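Local coordinates for hypothetical protein, conserved (Leishmania major, PDB 2B4W), which is of unknown function but has a beta-propeller-like fold and belongs to the DUF1861 family of the beta-fructosidase clan, which suggests a role in carbohydrate chemistry, at residues I45-V49 with W79-P84; A157-V162 with A178-L184. All blocks are in the same frame, centred on the assembly; numbering follows the deposited sequence.

Contact 1: residues I45-V49 with W79-P84; sequences IYGRV and WELEDP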
loop_
_atom_site.group_PDB
_atom_site.type_symbol
_atom_site.label_atom_id
_atom_site.label_comp_id
_atom_site.label_asym_id
_atom_site.label_seq_id
_atom_site.Cartn_x
_atom_site.Cartn_y
_atom_site.Cartn_z
ATOM N N ILE A 45 7.080 -4.799 9.642
ATOM C CA ILE A 45 6.466 -4.787 8.323
ATOM C C ILE A 45 5.751 -6.128 8.081
ATOM O O ILE A 45 6.259 -7.161 8.514
ATOM C CB ILE A 45 7.463 -4.483 7.202
ATOM C CG1 ILE A 45 6.747 -4.001 5.954
ATOM C CG2 ILE A 45 8.380 -5.654 6.876
ATOM C CD1 ILE A 45 7.596 -3.485 4.817
ATOM N N TYR A 46 4.584 -6.066 7.441
ATOM C CA TYR A 46 3.967 -7.290 6.933
ATOM C C TYR A 46 4.409 -7.502 5.488
ATOM O O TYR A 46 4.449 -6.551 4.707
ATOM C CB TYR A 46 2.441 -7.248 6.947
ATOM C CG TYR A 46 1.837 -7.167 8.319
ATOM C CD1 TYR A 46 1.687 -8.284 9.131
ATOM C CD2 TYR A 46 1.407 -5.931 8.785
ATOM C CE1 TYR A 46 1.124 -8.187 10.399
ATOM C CE2 TYR A 46 0.854 -5.830 10.036
ATOM C CZ TYR A 46 0.712 -6.948 10.834
ATOM O OH TYR A 46 0.151 -6.755 12.064
ATOM N N GLY A 47 4.718 -8.735 5.129
ATOM C CA GLY A 47 5.085 -9.059 3.764
ATOM C C GLY A 47 4.252 -10.205 3.202
ATOM O O GLY A 47 3.761 -11.091 3.903
ATOM N N ARG A 48 4.122 -10.134 1.888
ATOM C CA ARG A 48 3.499 -11.208 1.115
ATOM C C ARG A 48 4.609 -12.173 0.740
ATOM O O ARG A 48 5.609 -11.753 0.130
ATOM C CB ARG A 48 2.758 -10.651 -0.078
ATOM C CG ARG A 48 2.337 -11.567 -1.188
ATOM C CD ARG A 48 1.902 -10.810 -2.455
ATOM N NE ARG A 48 1.293 -11.721 -3.385
ATOM C CZ ARG A 48 0.494 -11.601 -4.399
ATOM N NH1 ARG A 48 0.034 -10.466 -4.875
ATOM N NH2 ARG A 48 0.114 -12.727 -5.020
ATOM N N VAL A 49 4.494 -13.387 1.196
ATOM C CA VAL A 49 5.435 -14.475 1.075
ATOM C C VAL A 49 4.905 -15.572 0.140
ATOM O O VAL A 49 3.891 -16.225 0.337
ATOM C CB VAL A 49 5.765 -15.060 2.455
ATOM C CG1 VAL A 49 6.960 -15.994 2.361
ATOM C CG2 VAL A 49 6.038 -13.899 3.404
ATOM N N TRP A 79 -1.041 -15.251 8.060
ATOM C CA TRP A 79 -2.391 -15.002 7.576
ATOM C C TRP A 79 -2.473 -15.522 6.143
ATOM O O TRP A 79 -1.503 -15.402 5.396
ATOM C CB TRP A 79 -2.767 -13.519 7.673
ATOM C CG TRP A 79 -2.662 -12.984 9.073
ATOM C CD1 TRP A 79 -3.713 -12.833 9.941
ATOM C CD2 TRP A 79 -1.498 -12.534 9.786
ATOM N NE1 TRP A 79 -3.269 -12.326 11.133
ATOM C CE2 TRP A 79 -1.914 -12.126 11.071
ATOM C CE3 TRP A 79 -0.141 -12.429 9.474
ATOM C CZ2 TRP A 79 -1.015 -11.632 12.010
ATOM C CZ3 TRP A 79 0.766 -11.940 10.391
ATOM C CH2 TRP A 79 0.309 -11.545 11.660
ATOM N N GLU A 80 -3.610 -16.113 5.775
ATOM C CA GLU A 80 -3.820 -16.652 4.442
ATOM C C GLU A 80 -4.331 -15.558 3.513
ATOM O O GLU A 80 -5.508 -15.547 3.166
ATOM C CB GLU A 80 -4.846 -17.794 4.389
ATOM C CG GLU A 80 -4.534 -18.878 5.392
ATOM C CD GLU A 80 -3.226 -19.584 5.102
ATOM O OE1 GLU A 80 -2.996 -19.926 3.926
ATOM O OE2 GLU A 80 -2.434 -19.778 6.052
ATOM N N LEU A 81 -3.428 -14.654 3.162
ATOM C CA LEU A 81 -3.751 -13.537 2.307
ATOM C C LEU A 81 -2.557 -13.160 1.437
ATOM O O LEU A 81 -1.454 -13.604 1.726
ATOM C CB LEU A 81 -4.166 -12.311 3.151
ATOM C CG LEU A 81 -5.209 -12.474 4.240
ATOM C CD1 LEU A 81 -5.054 -11.429 5.339
ATOM C CD2 LEU A 81 -6.619 -12.419 3.658
ATOM N N GLU A 82 -2.825 -12.327 0.441
ATOM C CA GLU A 82 -1.917 -11.589 -0.398
ATOM C C GLU A 82 -1.935 -10.088 -0.073
ATOM O O GLU A 82 -2.902 -9.596 0.505
ATOM C CB GLU A 82 -2.268 -11.736 -1.892
ATOM C CG GLU A 82 -2.593 -13.163 -2.306
ATOM C CD GLU A 82 -2.891 -13.301 -3.785
ATOM O OE1 GLU A 82 -3.354 -12.322 -4.415
ATOM O OE2 GLU A 82 -2.649 -14.409 -4.304
ATOM N N ASP A 83 -0.895 -9.374 -0.483
ATOM C CA ASP A 83 -0.819 -7.918 -0.452
ATOM C C ASP A 83 -1.356 -7.294 0.832
ATOM O O ASP A 83 -2.419 -6.663 0.795
ATOM C CB ASP A 83 -1.612 -7.321 -1.605
ATOM C CG ASP A 83 -1.149 -7.869 -2.943
ATOM O OD1 ASP A 83 -0.054 -8.462 -2.946
ATOM O OD2 ASP A 83 -1.885 -7.698 -3.933
ATOM N N PRO A 84 -0.642 -7.472 1.931
ATOM C CA PRO A 84 -1.141 -6.933 3.207
ATOM C C PRO A 84 -1.068 -5.401 3.244
ATOM O O PRO A 84 -0.336 -4.769 2.487
ATOM C CB PRO A 84 -0.215 -7.556 4.229
ATOM C CG PRO A 84 1.017 -7.921 3.485
ATOM C CD PRO A 84 0.666 -8.143 2.052
#
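The guanidinium group of Arg48 meets the acidic side chains of Glu82 and Asp83 in a buried salt-bridge network, between a strand of one sheet of a propeller-like fold and the corner leading into the next. Arg48 lies on strand 42-50; the acids come just before strand 84-89. NH1 of Arg48 donates to OD1 of Asp83 at 2.8 Å. The bond is bent, 143° at the hydrogen, and reaches the syn side of the carboxylate from somewhat out of its plane. Glu82 binds differently. Its side chain runs alongside Arg48. CB of Glu82 lies 3.7 Å above the centre of the Arg48 guanidinium, and the stacked carboxylate plane is turned 28° from it. OE2 of Glu82 is 3.3 Å from NH2 of Arg48, a salt bridge of charges alone, since OE2 lies well out of the guanidinium plane and no N-H points at it. Arg48 reaches both acids because CG is anti to the backbone N and the chain is extended to NE.

The chain turns a corner at Asp83, which brings Pro84 against the strand. CD of Pro84 lies 3.9 Å from CB of Arg48, and its CG packs on CB of Tyr46. Tyr46 turns its edge to the face of Trp79 in an offset edge-to-face pair, planes at 83°, with CE1 of Tyr46 3.7 Å from CH2 of Trp79. Further out, Asn32 ND2 hydrogen-bonds to Asp83 OD1, Phe95 meets both aromatic rings, and Tyr46 OH is hydrogen-bonded to Pro119 O.

Contact 2: residues A157-V162 with A178-L184; sequences ASIGFV and APPLDIL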
loop_
_atom_site.group_PDB
_atom_site.type_symbol
_atom_site.label_atom_id
_atom_site.label_comp_id
_atom_site.label_asym_id
_atom_site.label_seq_id
_atom_site.Cartn_x
_atom_site.Cartn_y
_atom_site.Cartn_z
ATOM N N ALA A 157 -11.887 -0.663 -14.697
ATOM C CA ALA A 157 -11.266 -0.279 -13.431
ATOM C C ALA A 157 -11.524 1.176 -13.056
ATOM O O ALA A 157 -11.411 2.134 -13.816
ATOM C CB ALA A 157 -9.758 -0.514 -13.446
ATOM N N SER A 158 -11.881 1.361 -11.789
ATOM C CA SER A 158 -12.080 2.706 -11.266
ATOM C C SER A 158 -11.547 2.744 -9.840
ATOM O O SER A 158 -11.453 1.695 -9.194
ATOM C CB SER A 158 -13.555 3.091 -11.296
ATOM O OG SER A 158 -13.935 3.859 -10.172
ATOM N N ILE A 159 -11.203 3.932 -9.391
ATOM C CA ILE A 159 -10.920 4.115 -7.982
ATOM C C ILE A 159 -12.061 4.997 -7.465
ATOM O O ILE A 159 -12.247 6.090 -7.999
ATOM C CB ILE A 159 -9.607 4.807 -7.615
ATOM C CG1 ILE A 159 -8.346 3.957 -7.686
ATOM C CG2 ILE A 159 -9.783 5.401 -6.219
ATOM C CD1 ILE A 159 -7.086 4.695 -8.096
ATOM N N GLY A 160 -12.756 4.450 -6.482
ATOM C CA GLY A 160 -13.873 5.114 -5.847
ATOM C C GLY A 160 -13.566 5.543 -4.424
ATOM O O GLY A 160 -12.541 5.181 -3.849
ATOM N N PHE A 161 -14.460 6.330 -3.843
ATOM C CA PHE A 161 -14.257 6.902 -2.533
ATOM C C PHE A 161 -15.598 7.286 -1.914
ATOM O O PHE A 161 -16.420 7.966 -2.533
ATOM C CB PHE A 161 -13.362 8.152 -2.610
ATOM C CG PHE A 161 -13.191 8.811 -1.252
ATOM C CD1 PHE A 161 -12.261 8.308 -0.352
ATOM C CD2 PHE A 161 -13.917 9.907 -0.860
ATOM C CE1 PHE A 161 -12.104 8.885 0.891
ATOM C CE2 PHE A 161 -13.790 10.465 0.393
ATOM C CZ PHE A 161 -12.868 9.952 1.285
ATOM N N VAL A 162 -15.767 6.852 -0.673
ATOM C CA VAL A 162 -16.912 7.238 0.137
ATOM C C VAL A 162 -16.533 7.469 1.592
ATOM O O VAL A 162 -15.730 6.790 2.243
ATOM C CB VAL A 162 -18.025 6.171 0.061
ATOM C CG1 VAL A 162 -17.610 4.930 0.831
ATOM C CG2 VAL A 162 -19.332 6.760 0.575
ATOM N N ALA A 178 -19.494 2.845 -3.521
ATOM C CA ALA A 178 -18.716 4.085 -3.423
ATOM C C ALA A 178 -18.631 4.751 -4.796
ATOM O O ALA A 178 -18.294 4.060 -5.764
ATOM C CB ALA A 178 -17.343 3.824 -2.840
ATOM N N PRO A 179 -18.962 6.031 -4.909
ATOM C CA PRO A 179 -18.898 6.673 -6.224
ATOM C C PRO A 179 -17.424 6.816 -6.610
ATOM O O PRO A 179 -16.589 6.911 -5.715
ATOM C CB PRO A 179 -19.507 8.057 -6.041
ATOM C CG PRO A 179 -20.178 8.008 -4.715
ATOM C CD PRO A 179 -19.399 7.007 -3.896
ATOM N N PRO A 180 -17.221 6.808 -7.919
ATOM C CA PRO A 180 -15.892 6.893 -8.506
ATOM C C PRO A 180 -15.288 8.280 -8.390
ATOM O O PRO A 180 -15.946 9.309 -8.345
ATOM C CB PRO A 180 -16.139 6.580 -9.990
ATOM C CG PRO A 180 -17.538 7.077 -10.202
ATOM C CD PRO A 180 -18.273 6.696 -8.950
ATOM N N LEU A 181 -13.953 8.273 -8.349
ATOM C CA LEU A 181 -13.206 9.502 -8.483
ATOM C C LEU A 181 -12.569 9.424 -9.886
ATOM O O LEU A 181 -12.362 8.302 -10.348
ATOM C CB LEU A 181 -12.138 9.704 -7.433
ATOM C CG LEU A 181 -12.517 9.681 -5.953
ATOM C CD1 LEU A 181 -11.275 9.549 -5.090
ATOM C CD2 LEU A 181 -13.287 10.925 -5.566
ATOM N N ASP A 182 -12.335 10.606 -10.393
ATOM C CA ASP A 182 -11.707 10.982 -11.628
ATOM C C ASP A 182 -10.195 10.832 -11.562
ATOM O O ASP A 182 -9.536 11.863 -11.384
ATOM C CB ASP A 182 -12.040 12.456 -11.926
ATOM C CG ASP A 182 -11.881 12.729 -13.414
ATOM O OD1 ASP A 182 -11.696 11.739 -14.160
ATOM O OD2 ASP A 182 -11.947 13.925 -13.760
ATOM N N ILE A 183 -9.712 9.605 -11.668
ATOM C CA ILE A 183 -8.297 9.295 -11.497
ATOM C C ILE A 183 -7.776 8.435 -12.648
ATOM O O ILE A 183 -6.810 8.835 -13.299
ATOM C CB ILE A 183 -7.986 8.572 -10.174
ATOM C CG1 ILE A 183 -8.546 9.212 -8.903
ATOM C CG2 ILE A 183 -6.474 8.397 -10.015
ATOM C CD1 ILE A 183 -8.478 8.324 -7.679
ATOM N N LEU A 184 -8.399 7.289 -12.890
ATOM C CA LEU A 184 -8.020 6.397 -13.985
ATOM C C LEU A 184 -8.954 6.555 -15.182
ATOM O O LEU A 184 -8.824 7.510 -15.945
ATOM C CB LEU A 184 -8.035 4.935 -13.542
ATOM C CG LEU A 184 -7.558 4.651 -12.116
ATOM C CD1 LEU A 184 -8.025 3.280 -11.647
ATOM C CD2 LEU A 184 -6.041 4.774 -12.042
HETATM O O HOH W 1 -10.984 6.289 -11.292
#
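Gly160 and Pro180 face each other as an antiparallel non-hydrogen-bonded pair, with their CA atoms only 3.8 Å apart. A backbone hydrogen bond lies on either side of this pair. Leu181 N donates to Ile159 O at 2.8 Å, and Phe161 N donates to Pro179 O at 2.9 Å. Residues 180-181 thus form a short, weakly bonded edge strand, the fourth of an antiparallel sheet. Past Leu181 a water bridges the two segments. It accepts from Ile159 N and Leu184 N and donates to Leu181 O.

Ile159 meets the branched side chains that follow the edge strand. Its CG2, anti to the backbone N, touches CD1 of Ile183 at 3.5 Å. CD1 of Ile159 meets CD1 of Leu184 at 3.9 Å, the two side chains crossing at about a right angle. CD1 of Leu181 packs on CB of Phe161 at 3.5 Å, while the Phe161 ring meets that of Phe148. At the other end, CB of Val162 lies against CB of Ala178.

Pro179 has no N-H to return to Phe161 O, and that carbonyl takes a hydrogen bond from Arg236 NH1 instead. The direct pairing is therefore two bonds, with water taking over where they stop.

In the fold
From the N terminus, the chain passes along strand 42-50, through strands 59-67 and 70-73, and returns at 79-84. There contact 1 closes a loop of 29 intervening residues. It ties the mixed sheet, which also takes in C-terminal strands, to the entry of the next, four-stranded sheet of 84-127. The chain then completes that sheet and starts another with strands 136-139 and 145-149. Contact 2 closes a shorter loop, which carries helix 172-176, and adds the outermost strand 180-181. The two loops neither nest nor cross; they follow in series. The centres of contacts 1 and 2 are about 25 Å apart, and the nearest atoms of contacts 1 and 2 about 14 Å apart. Contact 1 joins successive sheets, whereas contact 2 completes one.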